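Local coordinates for protein phosphonate monoester hydrolase (Ruegeria pomeroyi, PDB 4UPK) that is a hydrolase of the sulfatase family in the alkaline phosphatase clan, modelled as an assembly of four chains, at residues 178-183 against 209-214; 189-194 against 245-250. All blocks are in the same frame, centred on the assembly; numbering follows the deposited sequence.

Interaction 1 (178-183 against 209-214); sequences RGYAFD and AEDSDT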
loop_
_atom_site.group_PDB
_atom_site.type_symbol
_atom_site.label_atom_id
_atom_site.label_comp_id
_atom_site.label_asym_id
_atom_site.label_seq_id
_atom_site.Cartn_x
_atom_site.Cartn_y
_atom_site.Cartn_z
ATOM N N ARG A 178 -0.055 15.251 42.312
ATOM C CA ARG A 178 0.800 15.397 43.478
ATOM C C ARG A 178 0.559 16.754 44.112
ATOM O O ARG A 178 1.075 17.032 45.198
ATOM C CB ARG A 178 2.273 15.167 43.128
ATOM C CG ARG A 178 2.567 13.703 42.805
ATOM C CD ARG A 178 3.621 13.093 43.700
ATOM N NE ARG A 178 3.021 12.379 44.823
ATOM C CZ ARG A 178 3.683 11.569 45.644
ATOM N NH1 ARG A 178 4.984 11.355 45.475
ATOM N NH2 ARG A 178 3.048 10.960 46.637
ATOM N N GLY A 179 -0.259 17.564 43.448
ATOM C CA GLY A 179 -0.710 18.849 43.951
ATOM C C GLY A 179 0.128 20.062 43.624
ATOM O O GLY A 179 0.063 21.065 44.348
ATOM N N TYR A 180 0.889 20.008 42.519
ATOM C CA TYR A 180 1.673 21.157 42.092
ATOM C C TYR A 180 0.763 22.171 41.389
ATOM O O TYR A 180 -0.127 21.790 40.633
ATOM C CB TYR A 180 2.860 20.753 41.212
ATOM C CG TYR A 180 3.943 19.998 41.951
ATOM C CD1 TYR A 180 4.880 20.668 42.731
ATOM C CD2 TYR A 180 4.068 18.618 41.824
ATOM C CE1 TYR A 180 5.891 19.979 43.397
ATOM C CE2 TYR A 180 5.092 17.920 42.466
ATOM C CZ TYR A 180 5.996 18.605 43.257
ATOM O OH TYR A 180 7.001 17.915 43.882
ATOM N N ALA A 181 0.960 23.451 41.678
ATOM C CA ALA A 181 0.124 24.496 41.120
ATOM C C ALA A 181 0.772 25.080 39.885
ATOM O O ALA A 181 1.873 25.625 39.973
ATOM C CB ALA A 181 -0.128 25.581 42.169
ATOM N N PHE A 182 0.117 24.923 38.723
ATOM C CA PHE A 182 0.574 25.467 37.437
ATOM C C PHE A 182 -0.593 25.585 36.470
ATOM O O PHE A 182 -1.318 24.616 36.249
ATOM C CB PHE A 182 1.779 24.701 36.831
ATOM C CG PHE A 182 1.548 23.263 36.424
ATOM C CD1 PHE A 182 1.594 22.234 37.369
ATOM C CD2 PHE A 182 1.312 22.929 35.091
ATOM C CE1 PHE A 182 1.370 20.905 36.993
ATOM C CE2 PHE A 182 1.130 21.596 34.708
ATOM C CZ PHE A 182 1.153 20.592 35.663
ATOM N N ASP A 183 -0.813 26.789 35.950
ATOM C CA ASP A 183 -1.910 27.052 35.017
ATOM C C ASP A 183 -1.494 26.876 33.556
ATOM O O ASP A 183 -2.351 26.823 32.678
ATOM C CB ASP A 183 -2.520 28.437 35.282
ATOM C CG ASP A 183 -3.330 28.478 36.565
ATOM O OD1 ASP A 183 -2.729 28.707 37.641
ATOM O OD2 ASP A 183 -4.553 28.237 36.501
ATOM N N ALA A 209 12.913 16.571 43.539
ATOM C CA ALA A 209 13.711 15.608 42.772
ATOM C C ALA A 209 12.961 14.306 42.471
ATOM O O ALA A 209 13.024 13.828 41.345
ATOM C CB ALA A 209 15.022 15.308 43.488
ATOM N N GLU A 210 12.211 13.761 43.453
ATOM C CA GLU A 210 11.445 12.531 43.267
ATOM C C GLU A 210 10.258 12.707 42.310
ATOM O O GLU A 210 9.677 11.703 41.883
ATOM C CB GLU A 210 10.992 11.938 44.625
ATOM C CG GLU A 210 10.242 12.915 45.509
ATOM C CD GLU A 210 11.094 13.534 46.604
ATOM O OE1 GLU A 210 11.971 14.374 46.294
ATOM O OE2 GLU A 210 10.873 13.177 47.784
ATOM N N ASP A 211 9.904 13.967 41.972
ATOM C CA ASP A 211 8.803 14.290 41.064
ATOM C C ASP A 211 9.269 14.863 39.707
ATOM O O ASP A 211 8.445 15.322 38.910
ATOM C CB ASP A 211 7.799 15.226 41.759
ATOM C CG ASP A 211 7.105 14.571 42.931
ATOM O OD1 ASP A 211 6.762 13.375 42.825
ATOM O OD2 ASP A 211 6.884 15.251 43.939
ATOM N N SER A 212 10.591 14.837 39.463
ATOM C CA SER A 212 11.211 15.380 38.254
ATOM C C SER A 212 10.910 14.556 37.008
ATOM O O SER A 212 10.500 13.406 37.109
ATOM C CB SER A 212 12.719 15.538 38.447
ATOM O OG SER A 212 13.436 14.358 38.112
ATOM N N ASP A 213 11.124 15.161 35.841
ATOM C CA ASP A 213 10.975 14.532 34.528
ATOM C C ASP A 213 11.871 13.293 34.388
ATOM O O ASP A 213 11.372 12.247 33.968
ATOM C CB ASP A 213 11.210 15.559 33.398
ATOM C CG ASP A 213 12.403 16.499 33.521
ATOM O OD1 ASP A 213 13.155 16.406 34.544
ATOM O OD2 ASP A 213 12.597 17.320 32.599
ATOM N N THR A 214 13.172 13.393 34.829
ATOM C CA THR A 214 14.162 12.301 34.861
ATOM C C THR A 214 13.699 11.146 35.744
ATOM O O THR A 214 13.733 10.002 35.293
ATOM C CB THR A 214 15.545 12.834 35.290
ATOM O OG1 THR A 214 15.949 13.871 34.386
ATOM C CG2 THR A 214 16.616 11.733 35.367
HETATM O O HOH W 1 6.942 10.607 42.964
#
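The C-terminal end of helix 169-177, closed by a Schellman motif in which Gly179 takes positive phi, is tied to the approach of helix 213-224 through Arg178, Tyr180 and Asp211. Tyr180 OH donates a hydrogen bond to Asp211 OD2 at 2.7 Å, and Asp211 OD2 receives it on its anti lone pair. The carboxylate lies off the hydroxyl edge of the phenol and stands steeply to the ring, the two planes being 79° apart. Tyr180 carries its ring anti to its own carbonyl carbon (chi1 -69°), which sends the hydroxyl across to the 3-10 turn 209-211.

The other oxygen, OD1, faces Arg178, whose side chain is bent at chi2 and chi3 and brings CD within 3.3 Å of Asp211 OD1. The salt bridge from Arg178 NH1 to Asp211 OD1 is long at 3.8 Å, although the oxygen lies close to the guanidinium plane. Water 1 spans this gap, donating to Asp211 OD1 at 2.8 Å and accepting a weak bond from Arg178 NH1.

The Tyr180 hydroxyl also bonds to Arg208 N, while Trp171 NE1 of helix 169-177 bonds to Asp211 O. Both oxygens of the buried Asp211 carboxylate are thus engaged, by phenol and by water, and the nearby arginine would be expected to favour its ionised form.

Interaction 2 (189-194 against 245-250); sequences YVPRPD and PLVAPA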
loop_
_atom_site.group_PDB
_atom_site.type_symbol
_atom_site.label_atom_id
_atom_site.label_comp_id
_atom_site.label_asym_id
_atom_site.label_seq_id
_atom_site.Cartn_x
_atom_site.Cartn_y
_atom_site.Cartn_z
ATOM N N TYR A 189 8.902 24.865 34.245
ATOM C CA TYR A 189 10.331 25.051 33.941
ATOM C C TYR A 189 10.974 26.320 34.504
ATOM O O TYR A 189 12.182 26.526 34.334
ATOM C CB TYR A 189 10.538 24.957 32.416
ATOM C CG TYR A 189 10.161 23.611 31.857
ATOM C CD1 TYR A 189 10.962 22.493 32.081
ATOM C CD2 TYR A 189 8.974 23.434 31.148
ATOM C CE1 TYR A 189 10.613 21.241 31.584
ATOM C CE2 TYR A 189 8.615 22.183 30.642
ATOM C CZ TYR A 189 9.444 21.091 30.857
ATOM O OH TYR A 189 9.138 19.852 30.359
ATOM N N VAL A 190 10.158 27.176 35.151
ATOM C CA VAL A 190 10.608 28.436 35.750
ATOM C C VAL A 190 11.309 28.115 37.094
ATOM O O VAL A 190 10.691 27.478 37.954
ATOM C CB VAL A 190 9.447 29.469 35.900
ATOM C CG1 VAL A 190 9.921 30.758 36.562
ATOM C CG2 VAL A 190 8.795 29.773 34.549
ATOM N N PRO A 191 12.598 28.503 37.267
ATOM C CA PRO A 191 13.283 28.250 38.540
ATOM C C PRO A 191 12.643 29.048 39.674
ATOM O O PRO A 191 12.188 30.183 39.464
ATOM C CB PRO A 191 14.719 28.734 38.275
ATOM C CG PRO A 191 14.850 28.822 36.785
ATOM C CD PRO A 191 13.482 29.236 36.340
ATOM N N ARG A 192 12.560 28.442 40.854
ATOM C CA ARG A 192 11.980 29.076 42.040
ATOM C C ARG A 192 12.703 30.395 42.331
ATOM O O ARG A 192 13.930 30.405 42.471
ATOM C CB ARG A 192 12.088 28.144 43.252
ATOM C CG ARG A 192 11.148 28.446 44.407
ATOM C CD ARG A 192 11.210 27.323 45.442
ATOM N NE ARG A 192 10.807 26.004 44.912
ATOM C CZ ARG A 192 10.902 24.859 45.588
ATOM N NH1 ARG A 192 11.396 24.843 46.822
ATOM N NH2 ARG A 192 10.506 23.722 45.033
ATOM N N PRO A 193 11.963 31.524 42.372
ATOM C CA PRO A 193 12.612 32.797 42.710
ATOM C C PRO A 193 12.911 32.863 44.219
ATOM O O PRO A 193 12.453 32.001 44.977
ATOM C CB PRO A 193 11.573 33.846 42.286
ATOM C CG PRO A 193 10.252 33.163 42.421
ATOM C CD PRO A 193 10.491 31.675 42.237
ATOM N N ASP A 194 13.655 33.894 44.657
ATOM C CA ASP A 194 13.969 34.118 46.067
ATOM C C ASP A 194 12.700 34.385 46.877
ATOM O O ASP A 194 11.638 34.613 46.290
ATOM C CB ASP A 194 14.975 35.273 46.225
ATOM C CG ASP A 194 16.369 34.976 45.691
ATOM O OD1 ASP A 194 16.590 33.847 45.177
ATOM O OD2 ASP A 194 17.240 35.868 45.782
ATOM N N PRO A 245 14.558 23.993 28.756
ATOM C CA PRO A 245 14.852 25.134 29.649
ATOM C C PRO A 245 15.591 24.617 30.864
ATOM O O PRO A 245 15.089 23.739 31.568
ATOM C CB PRO A 245 13.458 25.703 29.990
ATOM C CG PRO A 245 12.490 25.027 29.040
ATOM C CD PRO A 245 13.116 23.694 28.761
ATOM N N LEU A 246 16.829 25.098 31.038
ATOM C CA LEU A 246 17.728 24.705 32.113
ATOM C C LEU A 246 17.213 25.054 33.503
ATOM O O LEU A 246 17.155 26.221 33.892
ATOM C CB LEU A 246 19.164 25.227 31.894
ATOM C CG LEU A 246 19.934 24.669 30.685
ATOM C CD1 LEU A 246 21.276 25.369 30.545
ATOM C CD2 LEU A 246 20.146 23.148 30.810
ATOM N N VAL A 247 16.798 24.013 34.227
ATOM C CA VAL A 247 16.310 24.049 35.592
ATOM C C VAL A 247 16.569 22.674 36.186
ATOM O O VAL A 247 16.352 21.674 35.509
ATOM C CB VAL A 247 14.830 24.557 35.735
ATOM C CG1 VAL A 247 13.795 23.597 35.124
ATOM C CG2 VAL A 247 14.500 24.907 37.180
ATOM N N ALA A 248 17.070 22.626 37.434
ATOM C CA ALA A 248 17.354 21.370 38.123
ATOM C C ALA A 248 16.669 21.332 39.476
ATOM O O ALA A 248 16.631 22.362 40.160
ATOM C CB ALA A 248 18.862 21.162 38.269
ATOM N N PRO A 249 16.068 20.176 39.880
ATOM C CA PRO A 249 15.446 20.124 41.211
ATOM C C PRO A 249 16.510 20.081 42.327
ATOM O O PRO A 249 17.651 19.668 42.070
ATOM C CB PRO A 249 14.613 18.848 41.138
ATOM C CG PRO A 249 15.396 17.953 40.248
ATOM C CD PRO A 249 16.007 18.856 39.208
ATOM N N ALA A 250 16.159 20.556 43.544
ATOM C CA ALA A 250 17.064 20.553 44.711
ATOM C C ALA A 250 17.523 19.092 45.003
ATOM O O ALA A 250 16.676 18.196 44.950
ATOM C CB ALA A 250 16.360 21.140 45.930
HETATM O O HOH W 2 14.283 27.361 32.943
#
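Tyr189 and Pro191 of one loop pack against Pro245 and Val247 of another, with no direct hydrogen bond between the two segments. The backbone sets Tyr189 CB against Pro245, and chi1 of -62° swings the ring root, CG, onto the same pyrrolidine. Tyr189 CB meets Pro245 CB at 3.9 Å, and Tyr189 CG lies equally close to Pro245 CG. Farther out, Pro245 CD sits over one face of the phenol, 4.1 Å above its plane and displaced toward the rim, so that the proline lies over the ring's CG-CD1 side and not over its centre. A cis peptide bond precedes Pro245. The far end of the phenol is held by Tyr185, whose ring meets it edge-to-face and whose hydroxyl shares a hydrogen bond with Tyr189 OH.

Val247 splits its two methyls between the residues opposite. At chi1 67°, CG1 lies between its own backbone N and carbonyl carbon and comes to 3.4 Å from Tyr189 O, while also nearing the ring edge at CD1. The second methyl, CG2, lies opposite the backbone N across the CA-CB bond and turns to Pro191, reaching its CA at 3.8 Å and its ring CG at 4.0 Å.

Tyr189 O is nevertheless satisfied by water 2, which donates to it at 2.7 Å and also to Leu246 O at 3.2 Å. This water joins the two backbones, which share no direct hydrogen bond. The Leu246 side chain leaves the backbone away from this contact; it packs on Leu309 and Val312 of helix 303-333. The arrangement is a buried, proline-rich, water-bridged loop-to-loop contact, joining the segment that follows strand 234-239 of the large mixed sheet to the long connection between helices 169-177 and 213-224 within the sulfatase-family region.

Overall arrangement
Interactions 1 and 2 lie about 12 Å apart, centre to centre, on the same side of the chain's centre, and their segments alternate in sequence. The connection between helices 169-177 and 213-224 contributes 178-183, 189-194 and the start of 209-214, whereas 245-250 comes from beyond strand 234-239. The contacts touch directly: Ala209 CB packs on Ala250 O at 3.6 Å, and Ser212 CB on Pro249 CG at 4.0 Å. Arg241 also connects them, pairing with Asp213 and bonding to Pro245 O. Glu319 of helix 303-333 bonds to Ser212 and touches Pro249. Interaction 1 is polar, interaction 2 mainly apolar; both lie well out from the chain centre, about 26 and 24 Å away.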